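Local structure of type ii site-specific deoxyribonuclease (Klebsiella pneumoniae, 6EKR) at residues Ile182-Ile193 with Phe289-Gln300. The protein probably acts as a type II site-specific deoxyribonuclease, a restriction endonuclease of the PD-(D/E)xK nuclease class that cuts DNA at a defined sequence. The protein carries 2 engineered substitutions. Numbering follows the deposited sequence.
Sequences IKSAYANASVVI and FLFDIYSFFRSQ. Engineered in segment 182-193: Ala-185 (natural residue Lys), Ala-187 (natural residue Lys).
Val-191 meets two consecutive phenylalanines of one helix, Phe-296 and Phe-297, in two different ways. Its CG1 lies over one face of the Phe-296 ring, 3.8 Å from the centroid and 23° off the ring normal, which meets the criteria for a CH-pi contact. CG2 lies at the edge of the Phe-297 ring, in its plane, and CG1 also reaches Phe-297 CE2 obliquely. The first torsions differ accordingly: CG of Phe-296 is anti to the backbone N, whereas that of Phe-297 is anti to the carbonyl carbon (chi1 -77°). Phe-297 turns its rim at the hairpin backbone. Its CZ lies 3.4 Å from Ile-182 CG2, and its CE1 is 3.6 Å from Ser-184 N; that N-H is already bonded to Ala-189 O, so the ring meets a satisfied amide. Strands 179-183 and 190-194 form the antiparallel hairpin at one side of the mixed sheet in this PD-(D/E)xK nuclease, and helix 286-298 packs along strand 190-194. The segment axes of 190-193 and 289-298 run nearly antiparallel, at 160° with a closest approach of 9.9 Å. Further along, Ile-193 and Ile-293 meet tip to tip, CD1 to CD1 at 4.1 Å, while Ile-193 CG2 approaches Phe-289 CZ at 3.7 Å. Leu-145 of helix 132-148 touches both Ile-182 and Ile-193, and Phe-225 packs on Val-191 and Ile-293. No hydrogen bond joins the two segments. At the hairpin turn, the engineered Ala-187 places CB 3.5 Å from the carbonyl O of Gln-300, whose positive phi marks the Schellman motif ending the helix.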
ATOM      1  N   ILE A 182     -19.150 -12.752  -6.016  1.00 53.87           N
ATOM      2  CA  ILE A 182     -20.183 -13.726  -6.338  1.00 54.35           C
ATOM      3  C   ILE A 182     -21.349 -13.502  -5.394  1.00 55.12           C
ATOM      4  O   ILE A 182     -21.181 -13.612  -4.184  1.00 55.67           O
ATOM      5  CB  ILE A 182     -19.688 -15.167  -6.188  1.00 53.97           C
ATOM      6  CG1 ILE A 182     -18.421 -15.389  -7.021  1.00 54.08           C
ATOM      7  CG2 ILE A 182     -20.778 -16.121  -6.609  1.00 53.86           C
ATOM      8  CD1 ILE A 182     -17.699 -16.680  -6.739  1.00 54.02           C
ATOM      9  N   LYS A 183     -22.516 -13.171  -5.949  1.00 55.85           N
ATOM     10  CA  LYS A 183     -23.739 -12.963  -5.175  1.00 56.54           C
ATOM     11  C   LYS A 183     -24.634 -14.194  -5.235  1.00 56.97           C
ATOM     12  O   LYS A 183     -24.798 -14.794  -6.299  1.00 56.95           O
ATOM     13  CB  LYS A 183     -24.503 -11.734  -5.676  1.00 56.68           C
ATOM     14  CG  LYS A 183     -25.886 -11.581  -5.059  1.00 57.38           C
ATOM     15  CD  LYS A 183     -26.519 -10.239  -5.380  1.00 58.79           C
ATOM     16  CE  LYS A 183     -27.940 -10.130  -4.798  1.00 59.32           C
ATOM     17  NZ  LYS A 183     -27.991 -10.207  -3.305  1.00 59.46           N
ATOM     18  N   SER A 184     -25.207 -14.557  -4.085  1.00 57.79           N
ATOM     19  CA  SER A 184     -26.077 -15.736  -3.968  1.00 58.40           C
ATOM     20  C   SER A 184     -27.425 -15.511  -4.631  1.00 58.91           C
ATOM     21  O   SER A 184     -28.114 -14.523  -4.347  1.00 59.04           O
ATOM     22  CB  SER A 184     -26.282 -16.136  -2.502  1.00 58.22           C
ATOM     23  OG  SER A 184     -27.008 -17.353  -2.411  1.00 57.95           O
ATOM     24  N   ALA A 185     -27.798 -16.442  -5.503  1.00 59.44           N
ATOM     25  CA  ALA A 185     -29.066 -16.373  -6.222  1.00 60.27           C
ATOM     26  C   ALA A 185     -30.303 -16.390  -5.315  1.00 60.82           C
ATOM     27  O   ALA A 185     -31.386 -15.988  -5.742  1.00 60.93           O
ATOM     28  CB  ALA A 185     -29.146 -17.504  -7.220  1.00 60.34           C
ATOM     29  N   TYR A 186     -30.127 -16.830  -4.068  1.00 61.48           N
ATOM     30  CA  TYR A 186     -31.241 -17.243  -3.206  1.00 61.98           C
ATOM     31  C   TYR A 186     -31.427 -16.408  -1.935  1.00 61.81           C
ATOM     32  O   TYR A 186     -32.477 -16.481  -1.278  1.00 61.79           O
ATOM     33  CB  TYR A 186     -31.097 -18.730  -2.856  1.00 62.60           C
ATOM     34  CG  TYR A 186     -30.910 -19.611  -4.074  1.00 63.70           C
ATOM     35  CD1 TYR A 186     -32.008 -20.048  -4.821  1.00 64.61           C
ATOM     36  CD2 TYR A 186     -29.630 -19.996  -4.489  1.00 64.71           C
ATOM     37  CE1 TYR A 186     -31.831 -20.850  -5.956  1.00 65.53           C
ATOM     38  CE2 TYR A 186     -29.438 -20.796  -5.616  1.00 65.10           C
ATOM     39  CZ  TYR A 186     -30.541 -21.222  -6.345  1.00 65.02           C
ATOM     40  OH  TYR A 186     -30.347 -22.010  -7.461  1.00 64.39           O
ATOM     41  N   ALA A 187     -30.406 -15.623  -1.598  1.00 61.39           N
ATOM     42  CA  ALA A 187     -30.441 -14.736  -0.440  1.00 60.98           C
ATOM     43  C   ALA A 187     -29.572 -13.499  -0.695  1.00 60.86           C
ATOM     44  O   ALA A 187     -28.629 -13.544  -1.504  1.00 60.90           O
ATOM     45  CB  ALA A 187     -29.969 -15.477   0.808  1.00 60.83           C
ATOM     46  N   ASN A 188     -29.886 -12.399  -0.013  1.00 60.44           N
ATOM     47  CA  ASN A 188     -29.060 -11.194  -0.092  1.00 59.92           C
ATOM     48  C   ASN A 188     -27.740 -11.322   0.684  1.00 59.13           C
ATOM     49  O   ASN A 188     -27.557 -10.726   1.754  1.00 59.14           O
ATOM     50  CB  ASN A 188     -29.836  -9.952   0.348  1.00 60.19           C
ATOM     51  CG  ASN A 188     -29.014  -8.682   0.209  1.00 61.29           C
ATOM     52  OD1 ASN A 188     -28.524  -8.356  -0.876  1.00 62.15           O
ATOM     53  ND2 ASN A 188     -28.841  -7.967   1.315  1.00 62.99           N
ATOM     54  N   ALA A 189     -26.838 -12.126   0.130  1.00 57.98           N
ATOM     55  CA  ALA A 189     -25.483 -12.277   0.634  1.00 56.80           C
ATOM     56  C   ALA A 189     -24.563 -12.658  -0.520  1.00 56.14           C
ATOM     57  O   ALA A 189     -24.981 -13.325  -1.477  1.00 55.92           O
ATOM     58  CB  ALA A 189     -25.425 -13.320   1.724  1.00 56.70           C
ATOM     59  N   SER A 190     -23.311 -12.225  -0.421  1.00 55.09           N
ATOM     60  CA  SER A 190     -22.325 -12.473  -1.459  1.00 53.98           C
ATOM     61  C   SER A 190     -20.933 -12.516  -0.874  1.00 53.05           C
ATOM     62  O   SER A 190     -20.677 -11.955   0.198  1.00 52.94           O
ATOM     63  CB  SER A 190     -22.388 -11.369  -2.510  1.00 54.18           C
ATOM     64  OG  SER A 190     -22.522 -10.105  -1.889  1.00 55.23           O
ATOM     65  N   VAL A 191     -20.036 -13.189  -1.586  1.00 51.92           N
ATOM     66  CA  VAL A 191     -18.624 -13.205  -1.232  1.00 50.65           C
ATOM     67  C   VAL A 191     -17.841 -12.196  -2.055  1.00 49.83           C
ATOM     68  O   VAL A 191     -18.274 -11.769  -3.124  1.00 49.24           O
ATOM     69  CB  VAL A 191     -17.995 -14.592  -1.416  1.00 50.81           C
ATOM     70  CG1 VAL A 191     -18.767 -15.617  -0.629  1.00 50.93           C
ATOM     71  CG2 VAL A 191     -17.943 -14.982  -2.889  1.00 50.36           C
ATOM     72  N   VAL A 192     -16.690 -11.812  -1.521  1.00 49.08           N
ATOM     73  CA  VAL A 192     -15.762 -10.930  -2.193  1.00 48.38           C
ATOM     74  C   VAL A 192     -14.400 -11.586  -2.089  1.00 47.87           C
ATOM     75  O   VAL A 192     -13.872 -11.764  -0.990  1.00 47.75           O
ATOM     76  CB  VAL A 192     -15.716  -9.556  -1.529  1.00 48.43           C
ATOM     77  CG1 VAL A 192     -14.689  -8.681  -2.209  1.00 48.77           C
ATOM     78  CG2 VAL A 192     -17.080  -8.893  -1.582  1.00 49.02           C
ATOM     79  N   ILE A 193     -13.838 -11.957  -3.234  1.00 47.23           N
ATOM     80  CA  ILE A 193     -12.572 -12.681  -3.260  1.00 46.68           C
ATOM     81  C   ILE A 193     -11.407 -11.819  -3.776  1.00 46.79           C
ATOM     82  O   ILE A 193     -11.197 -11.701  -4.981  1.00 46.61           O
ATOM     83  CB  ILE A 193     -12.694 -14.004  -4.033  1.00 46.35           C
ATOM     84  CG1 ILE A 193     -13.856 -14.826  -3.452  1.00 46.01           C
ATOM     85  CG2 ILE A 193     -11.373 -14.766  -3.982  1.00 45.49           C
ATOM     86  CD1 ILE A 193     -14.521 -15.766  -4.435  1.00 44.49           C
ATOM     87  N   PHE A 289     -10.220 -23.761  -0.135  1.00 50.89           N
ATOM     88  CA  PHE A 289     -10.919 -22.575  -0.612  1.00 50.23           C
ATOM     89  C   PHE A 289     -12.166 -22.920  -1.402  1.00 50.06           C
ATOM     90  O   PHE A 289     -13.217 -22.337  -1.168  1.00 50.22           O
ATOM     91  CB  PHE A 289      -9.996 -21.708  -1.477  1.00 50.04           C
ATOM     92  CG  PHE A 289     -10.688 -20.515  -2.101  1.00 49.13           C
ATOM     93  CD1 PHE A 289     -10.852 -19.333  -1.382  1.00 47.94           C
ATOM     94  CD2 PHE A 289     -11.180 -20.581  -3.398  1.00 47.33           C
ATOM     95  CE1 PHE A 289     -11.492 -18.241  -1.947  1.00 47.34           C
ATOM     96  CE2 PHE A 289     -11.825 -19.496  -3.963  1.00 47.02           C
ATOM     97  CZ  PHE A 289     -11.980 -18.323  -3.236  1.00 47.47           C
ATOM     98  N   LEU A 290     -12.042 -23.857  -2.337  1.00 49.94           N
ATOM     99  CA  LEU A 290     -13.146 -24.190  -3.229  1.00 49.96           C
ATOM    100  C   LEU A 290     -14.293 -24.745  -2.437  1.00 50.26           C
ATOM    101  O   LEU A 290     -15.423 -24.287  -2.587  1.00 50.33           O
ATOM    102  CB  LEU A 290     -12.719 -25.168  -4.316  1.00 49.74           C
ATOM    103  CG  LEU A 290     -11.572 -24.689  -5.203  1.00 49.54           C
ATOM    104  CD1 LEU A 290     -10.965 -25.852  -5.952  1.00 48.89           C
ATOM    105  CD2 LEU A 290     -12.070 -23.613  -6.154  1.00 50.10           C
ATOM    106  N   PHE A 291     -13.997 -25.711  -1.569  1.00 50.74           N
ATOM    107  CA  PHE A 291     -15.026 -26.299  -0.717  1.00 51.20           C
ATOM    108  C   PHE A 291     -15.642 -25.249   0.214  1.00 51.16           C
ATOM    109  O   PHE A 291     -16.858 -25.166   0.319  1.00 51.33           O
ATOM    110  CB  PHE A 291     -14.511 -27.518   0.075  1.00 51.64           C
ATOM    111  CG  PHE A 291     -15.469 -27.984   1.142  1.00 52.51           C
ATOM    112  CD1 PHE A 291     -16.581 -28.752   0.811  1.00 53.29           C
ATOM    113  CD2 PHE A 291     -15.283 -27.613   2.475  1.00 53.22           C
ATOM    114  CE1 PHE A 291     -17.485 -29.155   1.796  1.00 54.11           C
ATOM    115  CE2 PHE A 291     -16.178 -28.012   3.469  1.00 53.59           C
ATOM    116  CZ  PHE A 291     -17.280 -28.782   3.132  1.00 53.57           C
ATOM    117  N   ASP A 292     -14.815 -24.447   0.879  1.00 51.01           N
ATOM    118  CA  ASP A 292     -15.348 -23.415   1.753  1.00 51.36           C
ATOM    119  C   ASP A 292     -16.297 -22.462   1.023  1.00 51.36           C
ATOM    120  O   ASP A 292     -17.367 -22.125   1.540  1.00 51.46           O
ATOM    121  CB  ASP A 292     -14.222 -22.645   2.433  1.00 51.65           C
ATOM    122  CG  ASP A 292     -13.499 -23.476   3.467  1.00 52.48           C
ATOM    123  OD1 ASP A 292     -14.169 -24.228   4.202  1.00 53.99           O
ATOM    124  OD2 ASP A 292     -12.263 -23.374   3.561  1.00 53.11           O
ATOM    125  N   ILE A 293     -15.908 -22.048  -0.179  1.00 51.23           N
ATOM    126  CA  ILE A 293     -16.732 -21.152  -0.978  1.00 51.19           C
ATOM    127  C   ILE A 293     -18.025 -21.855  -1.374  1.00 51.47           C
ATOM    128  O   ILE A 293     -19.099 -21.279  -1.251  1.00 51.62           O
ATOM    129  CB  ILE A 293     -15.958 -20.591  -2.215  1.00 51.07           C
ATOM    130  CG1 ILE A 293     -14.942 -19.522  -1.776  1.00 50.70           C
ATOM    131  CG2 ILE A 293     -16.906 -20.045  -3.293  1.00 50.43           C
ATOM    132  CD1 ILE A 293     -15.538 -18.210  -1.263  1.00 49.81           C
ATOM    133  N   TYR A 294     -17.920 -23.103  -1.825  1.00 51.64           N
ATOM    134  CA  TYR A 294     -19.090 -23.883  -2.197  1.00 51.88           C
ATOM    135  C   TYR A 294     -19.991 -24.047  -1.000  1.00 52.03           C
ATOM    136  O   TYR A 294     -21.194 -23.788  -1.077  1.00 52.48           O
ATOM    137  CB  TYR A 294     -18.677 -25.256  -2.694  1.00 52.39           C
ATOM    138  CG  TYR A 294     -19.833 -26.192  -2.980  1.00 53.34           C
ATOM    139  CD1 TYR A 294     -20.381 -26.275  -4.256  1.00 54.02           C
ATOM    140  CD2 TYR A 294     -20.369 -27.007  -1.981  1.00 53.48           C
ATOM    141  CE1 TYR A 294     -21.423 -27.136  -4.532  1.00 54.14           C
ATOM    142  CE2 TYR A 294     -21.416 -27.862  -2.245  1.00 53.30           C
ATOM    143  CZ  TYR A 294     -21.934 -27.925  -3.524  1.00 54.12           C
ATOM    144  OH  TYR A 294     -22.974 -28.777  -3.812  1.00 55.27           O
ATOM    145  N   SER A 295     -19.398 -24.488   0.105  1.00 51.90           N
ATOM    146  CA  SER A 295     -20.102 -24.661   1.359  1.00 52.01           C
ATOM    147  C   SER A 295     -20.921 -23.419   1.707  1.00 52.20           C
ATOM    148  O   SER A 295     -22.076 -23.540   2.106  1.00 52.25           O
ATOM    149  CB  SER A 295     -19.103 -25.002   2.465  1.00 51.99           C
ATOM    150  OG  SER A 295     -19.635 -24.763   3.754  1.00 52.81           O
ATOM    151  N   PHE A 296     -20.323 -22.237   1.526  1.00 52.64           N
ATOM    152  CA  PHE A 296     -20.970 -20.944   1.801  1.00 52.79           C
ATOM    153  C   PHE A 296     -22.260 -20.794   1.033  1.00 53.92           C
ATOM    154  O   PHE A 296     -23.274 -20.350   1.586  1.00 54.06           O
ATOM    155  CB  PHE A 296     -20.038 -19.770   1.457  1.00 51.89           C
ATOM    156  CG  PHE A 296     -20.679 -18.406   1.604  1.00 49.83           C
ATOM    157  CD1 PHE A 296     -20.624 -17.724   2.815  1.00 48.11           C
ATOM    158  CD2 PHE A 296     -21.325 -17.802   0.527  1.00 48.30           C
ATOM    159  CE1 PHE A 296     -21.213 -16.469   2.957  1.00 47.91           C
ATOM    160  CE2 PHE A 296     -21.917 -16.545   0.657  1.00 47.24           C
ATOM    161  CZ  PHE A 296     -21.858 -15.876   1.869  1.00 48.39           C
ATOM    162  N   PHE A 297     -22.212 -21.155  -0.242  1.00 55.25           N
ATOM    163  CA  PHE A 297     -23.355 -20.985  -1.113  1.00 56.93           C
ATOM    164  C   PHE A 297     -24.391 -22.093  -0.965  1.00 58.70           C
ATOM    165  O   PHE A 297     -25.592 -21.849  -1.159  1.00 59.13           O
ATOM    166  CB  PHE A 297     -22.912 -20.797  -2.560  1.00 56.11           C
ATOM    167  CG  PHE A 297     -22.393 -19.416  -2.847  1.00 55.17           C
ATOM    168  CD1 PHE A 297     -23.272 -18.371  -3.119  1.00 53.79           C
ATOM    169  CD2 PHE A 297     -21.029 -19.155  -2.829  1.00 53.59           C
ATOM    170  CE1 PHE A 297     -22.802 -17.100  -3.382  1.00 52.52           C
ATOM    171  CE2 PHE A 297     -20.553 -17.891  -3.087  1.00 53.16           C
ATOM    172  CZ  PHE A 297     -21.444 -16.858  -3.366  1.00 53.71           C
ATOM    173  N   ARG A 298     -23.935 -23.295  -0.608  1.00 60.57           N
ATOM    174  CA  ARG A 298     -24.850 -24.378  -0.249  1.00 62.49           C
ATOM    175  C   ARG A 298     -25.642 -23.933   0.980  1.00 63.61           C
ATOM    176  O   ARG A 298     -26.872 -24.035   1.008  1.00 63.78           O
ATOM    177  CB  ARG A 298     -24.097 -25.694   0.003  1.00 62.37           C
ATOM    178  CG  ARG A 298     -24.956 -26.814   0.583  1.00 62.65           C
ATOM    179  CD  ARG A 298     -24.309 -28.197   0.456  1.00 63.10           C
ATOM    180  NE  ARG A 298     -23.022 -28.324   1.146  1.00 64.29           N
ATOM    181  CZ  ARG A 298     -22.288 -29.442   1.177  1.00 65.07           C
ATOM    182  NH1 ARG A 298     -22.708 -30.549   0.567  1.00 64.67           N
ATOM    183  NH2 ARG A 298     -21.122 -29.453   1.814  1.00 65.10           N
ATOM    184  N   SER A 299     -24.925 -23.398   1.965  1.00 65.09           N
ATOM    185  CA  SER A 299     -25.530 -22.786   3.140  1.00 66.62           C
ATOM    186  C   SER A 299     -26.446 -21.593   2.803  1.00 67.92           C
ATOM    187  O   SER A 299     -27.275 -21.194   3.622  1.00 67.98           O
ATOM    188  CB  SER A 299     -24.435 -22.354   4.107  1.00 66.39           C
ATOM    189  OG  SER A 299     -24.963 -21.576   5.158  1.00 66.54           O
ATOM    190  N   GLN A 300     -26.287 -21.030   1.605  1.00 69.62           N
ATOM    191  CA  GLN A 300     -27.070 -19.869   1.151  1.00 71.37           C
ATOM    192  C   GLN A 300     -26.647 -18.559   1.860  1.00 72.38           C
ATOM    193  O   GLN A 300     -27.312 -17.522   1.744  1.00 72.59           O
ATOM    194  CB  GLN A 300     -28.588 -20.158   1.244  1.00 71.25           C
ATOM    195  CG  GLN A 300     -29.061 -21.280   0.267  1.00 72.13           C
ATOM    196  CD  GLN A 300     -30.394 -21.947   0.641  1.00 71.91           C
ATOM    197  OE1 GLN A 300     -31.372 -21.276   0.985  1.00 72.97           O
ATOM    198  NE2 GLN A 300     -30.434 -23.275   0.554  1.00 71.24           N
TER